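Local coordinates for protein nitrite oxidoreductase subunit C (Kuenenia stuttgartiensis, PDB 7B04) that probably carries electrons as the heme-binding C subunit of nitrite oxidoreductase, holding a heme b and two calcium ions, at residues A118-K122 with F258-W263; F130-A134 with W167-W171; P139-I145 with E285-F289; V162-H166 with L277-F281. All coordinates share one frame. Residues are numbered along the deposited sequence.

Contact 1. Residues A118-K122 with F258-W263. With CA (calcium ion), chain B.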
loop_
_atom_site.group_PDB
_atom_site.type_symbol
_atom_site.label_atom_id
_atom_site.label_comp_id
_atom_site.label_asym_id
_atom_site.label_seq_id
_atom_site.Cartn_x
_atom_site.Cartn_y
_atom_site.Cartn_z
ATOM N N ALA C 118 46.424 11.839 7.722
ATOM C CA ALA C 118 46.446 11.247 6.392
ATOM C C ALA C 118 45.132 11.366 5.636
ATOM O O ALA C 118 45.096 11.037 4.446
ATOM C CB ALA C 118 46.826 9.766 6.507
ATOM N N THR C 119 44.071 11.858 6.269
ATOM C CA THR C 119 42.747 11.871 5.665
ATOM C C THR C 119 42.150 13.265 5.763
ATOM O O THR C 119 42.251 13.923 6.802
ATOM C CB THR C 119 41.808 10.849 6.316
ATOM O OG1 THR C 119 41.531 11.238 7.664
ATOM C CG2 THR C 119 42.428 9.461 6.309
ATOM N N ASP C 120 41.531 13.705 4.670
ATOM C CA ASP C 120 40.798 14.966 4.619
ATOM C C ASP C 120 39.313 14.674 4.818
ATOM O O ASP C 120 38.583 14.388 3.868
ATOM C CB ASP C 120 41.050 15.667 3.288
ATOM C CG ASP C 120 41.048 14.695 2.107
ATOM O OD1 ASP C 120 40.432 15.012 1.066
ATOM O OD2 ASP C 120 41.656 13.607 2.220
ATOM N N ASN C 121 38.861 14.759 6.067
ATOM C CA ASN C 121 37.439 14.621 6.388
ATOM C C ASN C 121 36.873 16.033 6.462
ATOM O O ASN C 121 37.076 16.745 7.449
ATOM C CB ASN C 121 37.231 13.859 7.691
ATOM C CG ASN C 121 37.895 12.497 7.686
ATOM O OD1 ASN C 121 38.788 12.240 8.493
ATOM N ND2 ASN C 121 37.454 11.611 6.794
ATOM N N LYS C 122 36.182 16.449 5.404
ATOM C CA LYS C 122 35.733 17.827 5.262
ATOM C C LYS C 122 34.221 17.982 5.305
ATOM O O LYS C 122 33.707 19.038 4.907
ATOM C CB LYS C 122 36.265 18.401 3.951
ATOM C CG LYS C 122 37.769 18.533 3.916
ATOM C CD LYS C 122 38.239 19.098 2.600
ATOM C CE LYS C 122 39.748 19.206 2.582
ATOM N NZ LYS C 122 40.237 19.757 1.292
ATOM N N PHE C 258 44.831 21.864 4.046
ATOM C CA PHE C 258 45.266 20.475 4.139
ATOM C C PHE C 258 46.095 20.120 2.914
ATOM O O PHE C 258 45.588 20.162 1.788
ATOM C CB PHE C 258 44.080 19.518 4.264
ATOM C CG PHE C 258 44.485 18.071 4.331
ATOM C CD1 PHE C 258 44.942 17.523 5.515
ATOM C CD2 PHE C 258 44.426 17.264 3.205
ATOM C CE1 PHE C 258 45.321 16.199 5.579
ATOM C CE2 PHE C 258 44.807 15.934 3.265
ATOM C CZ PHE C 258 45.254 15.402 4.455
ATOM N N GLU C 259 47.363 19.778 3.128
ATOM C CA GLU C 259 48.226 19.401 2.020
ATOM C C GLU C 259 49.201 18.322 2.465
ATOM O O GLU C 259 49.773 18.405 3.555
ATOM C CB GLU C 259 49.006 20.593 1.460
ATOM C CG GLU C 259 49.779 20.244 0.196
ATOM C CD GLU C 259 50.664 21.369 -0.285
ATOM O OE1 GLU C 259 50.764 22.393 0.422
ATOM O OE2 GLU C 259 51.263 21.228 -1.372
ATOM N N ASN C 260 49.380 17.321 1.605
ATOM C CA ASN C 260 50.300 16.205 1.820
ATOM C C ASN C 260 50.165 15.629 3.229
ATOM O O ASN C 260 51.104 15.621 4.027
ATOM C CB ASN C 260 51.736 16.644 1.533
ATOM C CG ASN C 260 51.956 16.974 0.072
ATOM O OD1 ASN C 260 51.514 16.241 -0.814
ATOM N ND2 ASN C 260 52.621 18.093 -0.189
ATOM N N LYS C 261 48.966 15.124 3.511
ATOM C CA LYS C 261 48.676 14.433 4.767
ATOM C C LYS C 261 49.007 15.287 5.993
ATOM O O LYS C 261 49.473 14.785 7.019
ATOM C CB LYS C 261 49.388 13.079 4.821
ATOM C CG LYS C 261 48.815 12.085 3.821
ATOM C CD LYS C 261 49.392 10.690 3.978
ATOM C CE LYS C 261 48.720 9.725 3.010
ATOM N NZ LYS C 261 49.230 8.335 3.156
ATOM N N LYS C 262 48.794 16.598 5.883
ATOM C CA LYS C 262 49.013 17.481 7.021
ATOM C C LYS C 262 47.993 18.613 7.025
ATOM O O LYS C 262 47.636 19.141 5.969
ATOM C CB LYS C 262 50.428 18.067 6.992
ATOM C CG LYS C 262 50.608 19.308 7.845
ATOM C CD LYS C 262 52.050 19.769 7.850
ATOM C CE LYS C 262 52.876 18.904 8.780
ATOM N NZ LYS C 262 54.221 19.469 9.064
ATOM N N TRP C 263 47.525 18.969 8.222
ATOM C CA TRP C 263 46.610 20.084 8.422
ATOM C C TRP C 263 47.379 21.294 8.934
ATOM O O TRP C 263 48.277 21.163 9.770
ATOM C CB TRP C 263 45.505 19.733 9.420
ATOM C CG TRP C 263 44.326 19.037 8.823
ATOM C CD1 TRP C 263 44.005 17.719 8.950
ATOM C CD2 TRP C 263 43.300 19.624 8.011
ATOM N NE1 TRP C 263 42.847 17.445 8.264
ATOM C CE2 TRP C 263 42.394 18.598 7.678
ATOM C CE3 TRP C 263 43.062 20.915 7.528
ATOM C CZ2 TRP C 263 41.269 18.821 6.887
ATOM C CZ3 TRP C 263 41.944 21.135 6.743
ATOM C CH2 TRP C 263 41.061 20.093 6.432
HETATM CA CA CA B . 41.201 13.188 8.823
HETATM O O HOH W 1 41.851 22.161 2.406
#
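The calcium-binding loop 118-122 lies against the tip of the hairpin formed by strands 253-258 and 262-270. Thr119 adopts the p rotamer, which swings OG1 beside its own carbonyl, so that Thr119 OG1 and Thr119 O lie 2.3 and 2.4 Å from the calcium ion. Asn121 in rotamer m adds OD1 at 2.6 Å, an amide oxygen well suited to a hard cation; Asp117, Asp132 and Asn295 complete the site. Phe258, in rotamer t, reaches toward the loop, and Asp120 settles over one face of its ring, with Asp120 CB 4.1 Å from the Phe258 ring centroid in an off-centre CH-pi contact. Lys122 leaves its backbone as m and then runs fully extended, placing CE 4.2 Å from Trp263 CH2; its NZ donates to a water (3.1 Å) that is also weakly bonded by Phe258 N (3.4 Å). Asn260 and Lys261 both take left-handed backbone angles, which asparagine accommodates readily, to turn the hairpin. From there Lys261 lays its methylenes on Ala118, CB of Ala118 meeting CD of Lys261 at 3.7 Å. Three ligand atoms from Thr119 and Asn121 probably help set the loop's shape; the hairpin adds apolar, CH-pi and water-bridged contact, without direct hydrogen bonds.

Contact 2. Residues F130-A134 with W167-W171. With CA (calcium ion), chain B.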
loop_
_atom_site.group_PDB
_atom_site.type_symbol
_atom_site.label_atom_id
_atom_site.label_comp_id
_atom_site.label_asym_id
_atom_site.label_seq_id
_atom_site.Cartn_x
_atom_site.Cartn_y
_atom_site.Cartn_z
ATOM N N PHE C 130 32.377 11.786 9.973
ATOM C CA PHE C 130 32.633 12.823 10.957
ATOM C C PHE C 130 33.679 13.781 10.407
ATOM O O PHE C 130 34.367 13.494 9.422
ATOM C CB PHE C 130 33.107 12.225 12.291
ATOM C CG PHE C 130 32.138 11.256 12.895
ATOM C CD1 PHE C 130 31.220 11.665 13.844
ATOM C CD2 PHE C 130 32.137 9.928 12.507
ATOM C CE1 PHE C 130 30.324 10.755 14.403
ATOM C CE2 PHE C 130 31.244 9.024 13.065
ATOM C CZ PHE C 130 30.345 9.436 14.014
ATOM N N ARG C 131 33.838 14.906 11.090
ATOM C CA ARG C 131 34.683 15.974 10.585
ATOM C C ARG C 131 36.016 15.962 11.315
ATOM O O ARG C 131 36.100 15.605 12.496
ATOM C CB ARG C 131 34.027 17.342 10.776
ATOM C CG ARG C 131 33.739 17.608 12.255
ATOM C CD ARG C 131 33.396 19.063 12.513
ATOM N NE ARG C 131 32.011 19.344 12.171
ATOM C CZ ARG C 131 31.010 19.212 13.034
ATOM N NH1 ARG C 131 31.240 18.795 14.279
ATOM N NH2 ARG C 131 29.772 19.480 12.648
ATOM N N ASP C 132 37.056 16.396 10.610
ATOM C CA ASP C 132 38.311 16.727 11.276
ATOM C C ASP C 132 38.188 18.088 11.934
ATOM O O ASP C 132 37.613 19.014 11.364
ATOM C CB ASP C 132 39.477 16.729 10.308
ATOM C CG ASP C 132 39.927 15.337 9.951
ATOM O OD1 ASP C 132 39.749 14.954 8.785
ATOM O OD2 ASP C 132 40.433 14.621 10.839
ATOM N N GLY C 133 38.708 18.199 13.148
ATOM C CA GLY C 133 38.590 19.437 13.891
ATOM C C GLY C 133 39.780 19.675 14.797
ATOM O O GLY C 133 40.557 18.764 15.109
ATOM N N ALA C 134 39.930 20.936 15.190
ATOM C CA ALA C 134 40.941 21.348 16.149
ATOM C C ALA C 134 40.359 22.439 17.032
ATOM O O ALA C 134 39.470 23.189 16.616
ATOM C CB ALA C 134 42.202 21.852 15.452
ATOM N N TRP C 167 37.580 24.861 15.721
ATOM C CA TRP C 167 37.665 24.875 14.270
ATOM C C TRP C 167 37.035 23.610 13.705
ATOM O O TRP C 167 37.267 22.507 14.210
ATOM C CB TRP C 167 39.116 24.982 13.800
ATOM C CG TRP C 167 39.251 24.791 12.321
ATOM C CD1 TRP C 167 38.963 25.703 11.348
ATOM C CD2 TRP C 167 39.678 23.603 11.643
ATOM N NE1 TRP C 167 39.197 25.163 10.107
ATOM C CE2 TRP C 167 39.634 23.872 10.261
ATOM C CE3 TRP C 167 40.098 22.340 12.070
ATOM C CZ2 TRP C 167 39.996 22.927 9.304
ATOM C CZ3 TRP C 167 40.457 21.403 11.117
ATOM C CH2 TRP C 167 40.404 21.702 9.751
ATOM N N LYS C 168 36.240 23.773 12.651
ATOM C CA LYS C 168 35.559 22.662 12.004
ATOM C C LYS C 168 35.905 22.649 10.522
ATOM O O LYS C 168 35.754 23.666 9.835
ATOM C CB LYS C 168 34.044 22.760 12.204
ATOM C CG LYS C 168 33.612 22.660 13.658
ATOM C CD LYS C 168 32.102 22.722 13.797
ATOM C CE LYS C 168 31.675 22.593 15.249
ATOM N NZ LYS C 168 32.084 23.778 16.055
ATOM N N ALA C 169 36.366 21.495 10.034
ATOM C CA ALA C 169 36.755 21.385 8.632
ATOM C C ALA C 169 35.551 21.512 7.709
ATOM O O ALA C 169 35.653 22.098 6.625
ATOM C CB ALA C 169 37.481 20.064 8.385
ATOM N N ASP C 170 34.403 20.959 8.113
ATOM C CA ASP C 170 33.210 21.062 7.280
ATOM C C ASP C 170 32.742 22.505 7.147
ATOM O O ASP C 170 32.194 22.886 6.107
ATOM C CB ASP C 170 32.092 20.182 7.841
ATOM C CG ASP C 170 31.743 20.520 9.278
ATOM O OD1 ASP C 170 32.427 21.373 9.878
ATOM O OD2 ASP C 170 30.780 19.925 9.807
ATOM N N TRP C 171 32.945 23.320 8.185
ATOM C CA TRP C 171 32.594 24.733 8.092
ATOM C C TRP C 171 33.430 25.447 7.039
ATOM O O TRP C 171 32.952 26.395 6.406
ATOM C CB TRP C 171 32.742 25.408 9.456
ATOM C CG TRP C 171 31.640 25.052 10.409
ATOM C CD1 TRP C 171 30.754 24.021 10.288
ATOM C CD2 TRP C 171 31.294 25.738 11.619
ATOM N NE1 TRP C 171 29.885 24.016 11.352
ATOM C CE2 TRP C 171 30.194 25.060 12.183
ATOM C CE3 TRP C 171 31.809 26.855 12.282
ATOM C CZ2 TRP C 171 29.602 25.462 13.377
ATOM C CZ3 TRP C 171 31.218 27.254 13.469
ATOM C CH2 TRP C 171 30.127 26.558 14.004
HETATM CA CA CA B . 41.201 13.188 8.823
#
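Ala134 and Trp167 form an antiparallel hydrogen-bonded pair: Ala134 N donates to Trp167 O (3.2 Å) and Trp167 N to Ala134 O (2.7 Å). Next comes the non-hydrogen-bonded pair Gly133-Lys168, where a beta-carbon on Gly133 would crowd Trp167 O, so glycine suits the place; the Gly133 backbone bonds to Trp294 on the neighbouring strand. Beyond the paired strands, Ala169 N donates a hydrogen bond to Asp132 O at 3.1 Å. These strands belong to a heme-binding beta-sheet domain consistent with the DOMON family of ethylbenzene dehydrogenase. The Asp132 carboxylate faces the other way, chelating calcium through OD1 (2.3 Å) and OD2 (2.6 Å); OD2 also accepts from Gly296 N, and OD1 probably from Asn121 N. Arg131 is long enough that NE (2.7 Å) and NH2 (3.0 Å) both bond Asp170 OD2 in a salt bridge. Asp170 OD1 takes a weak bond from Trp171 N, as Glu172 OE2 does from Trp167 NE1. Lys168 CD lies over one face of the Arg131 guanidinium, 3.8 Å from Arg131 NE, and its charge meets Glu234.

Contact 3. Residues P139-I145 with E285-F289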
loop_
_atom_site.group_PDB
_atom_site.type_symbol
_atom_site.label_atom_id
_atom_site.label_comp_id
_atom_site.label_asym_id
_atom_site.label_seq_id
_atom_site.Cartn_x
_atom_site.Cartn_y
_atom_site.Cartn_z
ATOM N N PRO C 139 41.594 29.870 29.879
ATOM C CA PRO C 139 40.841 30.210 31.081
ATOM C C PRO C 139 40.364 31.640 30.941
ATOM O O PRO C 139 41.095 32.510 30.460
ATOM C CB PRO C 139 41.874 30.070 32.203
ATOM C CG PRO C 139 43.013 29.283 31.598
ATOM C CD PRO C 139 43.026 29.692 30.163
ATOM N N LEU C 140 39.128 31.884 31.351
ATOM C CA LEU C 140 38.575 33.222 31.262
ATOM C C LEU C 140 38.886 33.959 32.559
ATOM O O LEU C 140 38.580 33.466 33.651
ATOM C CB LEU C 140 37.080 33.156 30.947
ATOM C CG LEU C 140 36.085 34.258 31.286
ATOM C CD1 LEU C 140 36.365 35.476 30.437
ATOM C CD2 LEU C 140 34.697 33.732 30.979
ATOM N N GLY C 141 39.435 35.165 32.424
ATOM C CA GLY C 141 40.011 35.914 33.528
ATOM C C GLY C 141 41.473 35.555 33.770
ATOM O O GLY C 141 42.068 34.703 33.103
ATOM N N LYS C 142 42.063 36.220 34.765
ATOM C CA LYS C 142 43.484 36.074 35.083
ATOM C C LYS C 142 43.676 35.186 36.303
ATOM O O LYS C 142 43.160 35.484 37.385
ATOM C CB LYS C 142 44.134 37.432 35.322
ATOM C CG LYS C 142 45.548 37.350 35.885
ATOM C CD LYS C 142 46.517 36.728 34.893
ATOM C CE LYS C 142 47.931 36.702 35.454
ATOM N NZ LYS C 142 48.913 36.143 34.483
ATOM N N ILE C 143 44.428 34.102 36.121
ATOM C CA ILE C 143 44.634 33.093 37.147
ATOM C C ILE C 143 46.050 32.536 37.067
ATOM O O ILE C 143 46.704 32.580 36.022
ATOM C CB ILE C 143 43.634 31.947 36.968
ATOM C CG1 ILE C 143 43.676 31.548 35.507
ATOM C CG2 ILE C 143 42.224 32.368 37.337
ATOM C CD1 ILE C 143 43.258 30.200 35.285
ATOM N N THR C 144 46.523 32.022 38.200
ATOM C CA THR C 144 47.703 31.170 38.256
ATOM C C THR C 144 47.249 29.779 38.678
ATOM O O THR C 144 46.469 29.639 39.626
ATOM C CB THR C 144 48.752 31.716 39.232
ATOM O OG1 THR C 144 48.123 32.039 40.477
ATOM C CG2 THR C 144 49.424 32.959 38.667
ATOM N N ILE C 145 47.713 28.752 37.968
ATOM C CA ILE C 145 47.244 27.382 38.169
ATOM C C ILE C 145 48.363 26.536 38.761
ATOM O O ILE C 145 49.501 26.566 38.278
ATOM C CB ILE C 145 46.712 26.768 36.863
ATOM C CG1 ILE C 145 45.517 27.568 36.374
ATOM C CG2 ILE C 145 46.251 25.339 37.079
ATOM C CD1 ILE C 145 45.295 27.439 34.900
ATOM N N GLU C 285 50.947 40.519 29.062
ATOM C CA GLU C 285 50.365 39.636 30.103
ATOM C C GLU C 285 50.478 38.190 29.651
ATOM O O GLU C 285 50.598 37.958 28.491
ATOM C CB GLU C 285 48.929 40.001 30.460
ATOM C CG GLU C 285 48.451 39.478 31.804
ATOM C CD GLU C 285 49.281 39.776 33.040
ATOM O OE1 GLU C 285 48.750 40.398 33.973
ATOM O OE2 GLU C 285 50.443 39.353 33.086
ATOM N N SER C 286 50.507 37.283 30.610
ATOM C CA SER C 286 50.615 35.839 30.365
ATOM C C SER C 286 49.407 35.171 30.984
ATOM O O SER C 286 48.920 35.657 31.978
ATOM C CB SER C 286 51.841 35.317 30.990
ATOM O OG SER C 286 51.921 35.757 32.316
ATOM N N THR C 287 48.971 34.108 30.335
ATOM C CA THR C 287 47.847 33.235 30.733
ATOM C C THR C 287 48.230 31.807 30.353
ATOM O O THR C 287 49.403 31.539 30.249
ATOM C CB THR C 287 46.513 33.730 30.175
ATOM O OG1 THR C 287 45.466 33.056 30.854
ATOM C CG2 THR C 287 46.348 33.467 28.706
ATOM N N TYR C 288 47.264 30.910 30.283
ATOM C CA TYR C 288 47.476 29.517 29.926
ATOM C C TYR C 288 46.565 29.135 28.764
ATOM O O TYR C 288 45.617 29.851 28.431
ATOM C CB TYR C 288 47.236 28.590 31.131
ATOM C CG TYR C 288 48.100 28.912 32.340
ATOM C CD1 TYR C 288 47.858 30.042 33.112
ATOM C CD2 TYR C 288 49.159 28.089 32.705
ATOM C CE1 TYR C 288 48.642 30.346 34.208
ATOM C CE2 TYR C 288 49.949 28.385 33.805
ATOM C CZ TYR C 288 49.684 29.516 34.552
ATOM O OH TYR C 288 50.463 29.819 35.645
ATOM N N PHE C 289 46.879 28.009 28.125
ATOM C CA PHE C 289 46.039 27.487 27.056
ATOM C C PHE C 289 46.114 25.966 27.055
ATOM O O PHE C 289 46.982 25.361 27.691
ATOM C CB PHE C 289 46.426 28.068 25.686
ATOM C CG PHE C 289 47.618 27.406 25.049
ATOM C CD1 PHE C 289 48.899 27.862 25.308
ATOM C CD2 PHE C 289 47.454 26.342 24.175
ATOM C CE1 PHE C 289 49.995 27.262 24.716
ATOM C CE2 PHE C 289 48.546 25.736 23.587
ATOM C CZ PHE C 289 49.818 26.196 23.856
#
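Tyr288, near the start of strand 286-294, loses more surface here than any other residue. Its ring fits under the loop that follows Pro139: Ile145 CD1 stands over one face, 4.3 Å from the Tyr288 centroid, in a CH-pi contact, while Ile143 O approaches the edge, 3.5 Å from Tyr288 CE1. This loop leaves strand 133-139 and folds back over the antiparallel neighbour 286-294 in the sheet of the probable DOMON-like domain, where Trp311 also packs on Pro139, Ile145 and Tyr288. Pro139 packs CG 4.3 Å from Tyr288 CB, and its CD lies 3.1 Å from Tyr288 O, offering no N-H donor. Gly141, where a side chain would jam against the preceding carbonyl, helps the chain turn. Lys142 reaches across to the start of the strand, a p turn at chi2 letting NZ donate to Ser286 O at 2.6 Å. A long salt bridge (3.8 Å, Lys142 NZ to Glu285 OE2) is looser. Aromatic-aliphatic contact thus lies next to the sheet, charge-assisted bonding at the solvent-exposed end.

Contact 4. Residues V162-H166 with L277-F281. With CA (calcium ion), chain D; HEM (protoporphyrin IX containing Fe), chain E.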
loop_
_atom_site.group_PDB
_atom_site.type_symbol
_atom_site.label_atom_id
_atom_site.label_comp_id
_atom_site.label_asym_id
_atom_site.label_seq_id
_atom_site.Cartn_x
_atom_site.Cartn_y
_atom_site.Cartn_z
ATOM N N VAL C 162 35.624 28.618 31.105
ATOM C CA VAL C 162 36.685 28.572 30.107
ATOM C C VAL C 162 36.108 28.983 28.755
ATOM O O VAL C 162 34.919 28.791 28.481
ATOM C CB VAL C 162 37.317 27.153 30.048
ATOM C CG1 VAL C 162 38.125 26.927 28.776
ATOM C CG2 VAL C 162 38.191 26.908 31.266
ATOM N N ASN C 163 36.960 29.564 27.910
ATOM C CA ASN C 163 36.609 29.943 26.547
ATOM C C ASN C 163 37.177 28.907 25.585
ATOM O O ASN C 163 38.315 28.459 25.744
ATOM C CB ASN C 163 37.155 31.333 26.204
ATOM C CG ASN C 163 36.405 31.999 25.059
ATOM O OD1 ASN C 163 36.598 33.183 24.788
ATOM N ND2 ASN C 163 35.545 31.244 24.387
ATOM N N LEU C 164 36.381 28.533 24.585
ATOM C CA LEU C 164 36.758 27.515 23.615
ATOM C C LEU C 164 36.673 28.082 22.205
ATOM O O LEU C 164 35.753 28.841 21.884
ATOM C CB LEU C 164 35.830 26.292 23.713
ATOM C CG LEU C 164 35.911 25.211 24.797
ATOM C CD1 LEU C 164 37.182 24.399 24.670
ATOM C CD2 LEU C 164 35.766 25.788 26.200
ATOM N N TRP C 165 37.648 27.723 21.370
ATOM C CA TRP C 165 37.647 28.052 19.947
ATOM C C TRP C 165 37.682 26.739 19.177
ATOM O O TRP C 165 38.721 26.077 19.138
ATOM C CB TRP C 165 38.848 28.915 19.565
ATOM C CG TRP C 165 38.938 30.233 20.257
ATOM C CD1 TRP C 165 37.983 30.831 21.024
ATOM C CD2 TRP C 165 40.057 31.125 20.239
ATOM N NE1 TRP C 165 38.440 32.042 21.487
ATOM C CE2 TRP C 165 39.710 32.245 21.019
ATOM C CE3 TRP C 165 41.320 31.084 19.640
ATOM C CZ2 TRP C 165 40.581 33.316 21.214
ATOM C CZ3 TRP C 165 42.181 32.146 19.835
ATOM C CH2 TRP C 165 41.809 33.247 20.615
ATOM N N HIS C 166 36.569 26.364 18.555
ATOM C CA HIS C 166 36.468 25.079 17.869
ATOM C C HIS C 166 36.500 25.302 16.363
ATOM O O HIS C 166 35.554 25.853 15.791
ATOM C CB HIS C 166 35.201 24.330 18.275
ATOM C CG HIS C 166 35.153 22.921 17.770
ATOM N ND1 HIS C 166 34.003 22.162 17.785
ATOM C CD2 HIS C 166 36.116 22.136 17.234
ATOM C CE1 HIS C 166 34.260 20.968 17.280
ATOM N NE2 HIS C 166 35.536 20.927 16.938
ATOM N N LEU C 277 32.223 36.992 28.314
ATOM C CA LEU C 277 32.524 35.565 28.350
ATOM C C LEU C 277 33.661 35.193 27.409
ATOM O O LEU C 277 33.881 34.004 27.159
ATOM C CB LEU C 277 31.279 34.738 28.005
ATOM C CG LEU C 277 30.088 34.813 28.959
ATOM C CD1 LEU C 277 28.913 34.013 28.411
ATOM C CD2 LEU C 277 30.476 34.323 30.344
ATOM N N ASP C 278 34.377 36.182 26.884
ATOM C CA ASP C 278 35.501 35.961 25.988
ATOM C C ASP C 278 36.804 36.129 26.753
ATOM O O ASP C 278 36.899 36.966 27.658
ATOM C CB ASP C 278 35.472 36.967 24.838
ATOM C CG ASP C 278 34.570 36.543 23.701
ATOM O OD1 ASP C 278 33.944 35.467 23.792
ATOM O OD2 ASP C 278 34.477 37.306 22.716
ATOM N N VAL C 279 37.810 35.334 26.389
ATOM C CA VAL C 279 39.139 35.534 26.949
ATOM C C VAL C 279 39.675 36.886 26.493
ATOM O O VAL C 279 39.493 37.295 25.337
ATOM C CB VAL C 279 40.079 34.374 26.572
ATOM C CG1 VAL C 279 40.538 34.471 25.125
ATOM C CG2 VAL C 279 41.268 34.339 27.520
ATOM N N GLN C 280 40.303 37.608 27.415
ATOM C CA GLN C 280 40.847 38.932 27.141
ATOM C C GLN C 280 42.368 38.888 27.210
ATOM O O GLN C 280 42.937 38.585 28.265
ATOM C CB GLN C 280 40.293 39.962 28.126
ATOM C CG GLN C 280 38.772 40.044 28.147
ATOM C CD GLN C 280 38.187 40.476 26.814
ATOM O OE1 GLN C 280 38.766 41.300 26.105
ATOM N NE2 GLN C 280 37.031 39.922 26.468
ATOM N N PHE C 281 43.017 39.189 26.088
ATOM C CA PHE C 281 44.469 39.226 26.003
ATOM C C PHE C 281 44.959 40.658 26.167
ATOM O O PHE C 281 44.342 41.599 25.657
ATOM C CB PHE C 281 44.969 38.675 24.666
ATOM C CG PHE C 281 44.575 37.252 24.401
ATOM C CD1 PHE C 281 45.200 36.209 25.063
ATOM C CD2 PHE C 281 43.599 36.955 23.464
ATOM C CE1 PHE C 281 44.846 34.897 24.810
ATOM C CE2 PHE C 281 43.241 35.645 23.206
ATOM C CZ PHE C 281 43.864 34.615 23.880
HETATM CA CA CA D . 32.314 35.942 21.942
HETATM C CHA HEM E . 33.573 18.161 23.798
HETATM C CHB HEM E . 35.418 15.528 27.460
HETATM C CHC HEM E . 39.479 18.173 27.095
HETATM C CHD HEM E . 37.570 20.936 23.537
HETATM C C1A HEM E . 33.678 17.291 24.868
HETATM C C2A HEM E . 32.589 16.559 25.479
HETATM C C3A HEM E . 33.092 15.822 26.485
HETATM C C4A HEM E . 34.518 16.074 26.563
HETATM C CMA HEM E . 32.315 14.869 27.420
HETATM C CAA HEM E . 31.124 16.620 24.990
HETATM C CBA HEM E . 30.215 17.234 26.047
HETATM C CGA HEM E . 30.141 18.719 25.835
HETATM O O1A HEM E . 30.078 19.466 26.844
HETATM O O2A HEM E . 30.162 19.148 24.653
HETATM C C1B HEM E . 36.714 15.966 27.649
HETATM C C2B HEM E . 37.728 15.349 28.480
HETATM C C3B HEM E . 38.856 16.086 28.387
HETATM C C4B HEM E . 38.588 17.185 27.475
HETATM C CMB HEM E . 37.465 14.078 29.317
HETATM C CAB HEM E . 40.242 15.878 29.053
HETATM C CBB HEM E . 40.614 14.774 29.713
HETATM C C1C HEM E . 39.335 19.098 26.073
HETATM C C2C HEM E . 40.386 19.955 25.554
HETATM C C3C HEM E . 39.871 20.707 24.576
HETATM C C4C HEM E . 38.464 20.376 24.438
HETATM C CMC HEM E . 41.853 19.980 26.038
HETATM C CAC HEM E . 40.638 21.761 23.744
HETATM C CBC HEM E . 40.182 23.007 23.607
HETATM C C1D HEM E . 36.350 20.357 23.232
HETATM C C2D HEM E . 35.530 20.617 22.061
HETATM C C3D HEM E . 34.439 19.855 22.135
HETATM C C4D HEM E . 34.512 19.075 23.357
HETATM C CMD HEM E . 35.843 21.605 20.917
HETATM C CAD HEM E . 33.302 19.827 21.091
HETATM C CBD HEM E . 33.467 18.645 20.144
HETATM C CGD HEM E . 32.485 18.766 19.007
HETATM O O1D HEM E . 32.544 17.930 18.071
HETATM O O2D HEM E . 31.646 19.702 19.024
HETATM N NA HEM E . 34.829 16.972 25.562
HETATM N NB HEM E . 37.277 17.076 27.057
HETATM N NC HEM E . 38.169 19.382 25.372
HETATM N ND HEM E . 35.695 19.401 24.003
HETATM FE FE HEM E . 36.333 18.232 25.710
#
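Val162 opens the strand with its CA-to-CB bond directed away from loop 277-281, whereas Asn163 points toward it. Asn163 OD1 accepts from Val279 N at 2.9 Å, and its ND2 donates to Leu236 O on the adjacent strand, satisfying both ends of the buried amide. The Asn163 OD1 bond engages the backbone immediately after Asp278, whose OD1 and OD2 chelate calcium at 2.5 and 2.7 Å; Asp235, Gln247, His249 and Asp251 complete the site, and Thr273 OG1 is hydrogen-bonded to Asp278 OD2. Residues alternate along the strand, so one face of this sheet of a probably DOMON-like domain meets the calcium loop and the other the heme. Leu164 accordingly lines the heme pocket, its CD1 3.5 Å from heme CBC. Trp165 returns to the loop, its broad indole spanning two apolar partners: CZ2 is 4.1 Å from Val279 CG1 and CH2 3.8 Å from Phe281 CE2, at the phenyl edge. His166 again faces the heme, CE1 3.3 Å from propionate carbon CGD, with methyl CMD over its ring.

From the N terminus the chain lays down the first segments of contacts 1, 2 and 3 in order, then 162-166 of contact 4. Contact 2 closes first, at 167-171, pairing strands 133-139 and 162-168. After a long excursion that includes several helices, 258-263 closes contact 1 around it, and these two share one calcium ion. Contact 4 closes next, joining strand 162-168 to the loop before strand 286-294; contact 3 closes last and encloses it, joining the end of strand 133-139 and the following loop to strand 286-294. Each member of the first pair crosses each of the second. Contacts 1 and 3, with centres about 32 Å apart, lie on opposite sides of the chain's centre but reach the same sheet.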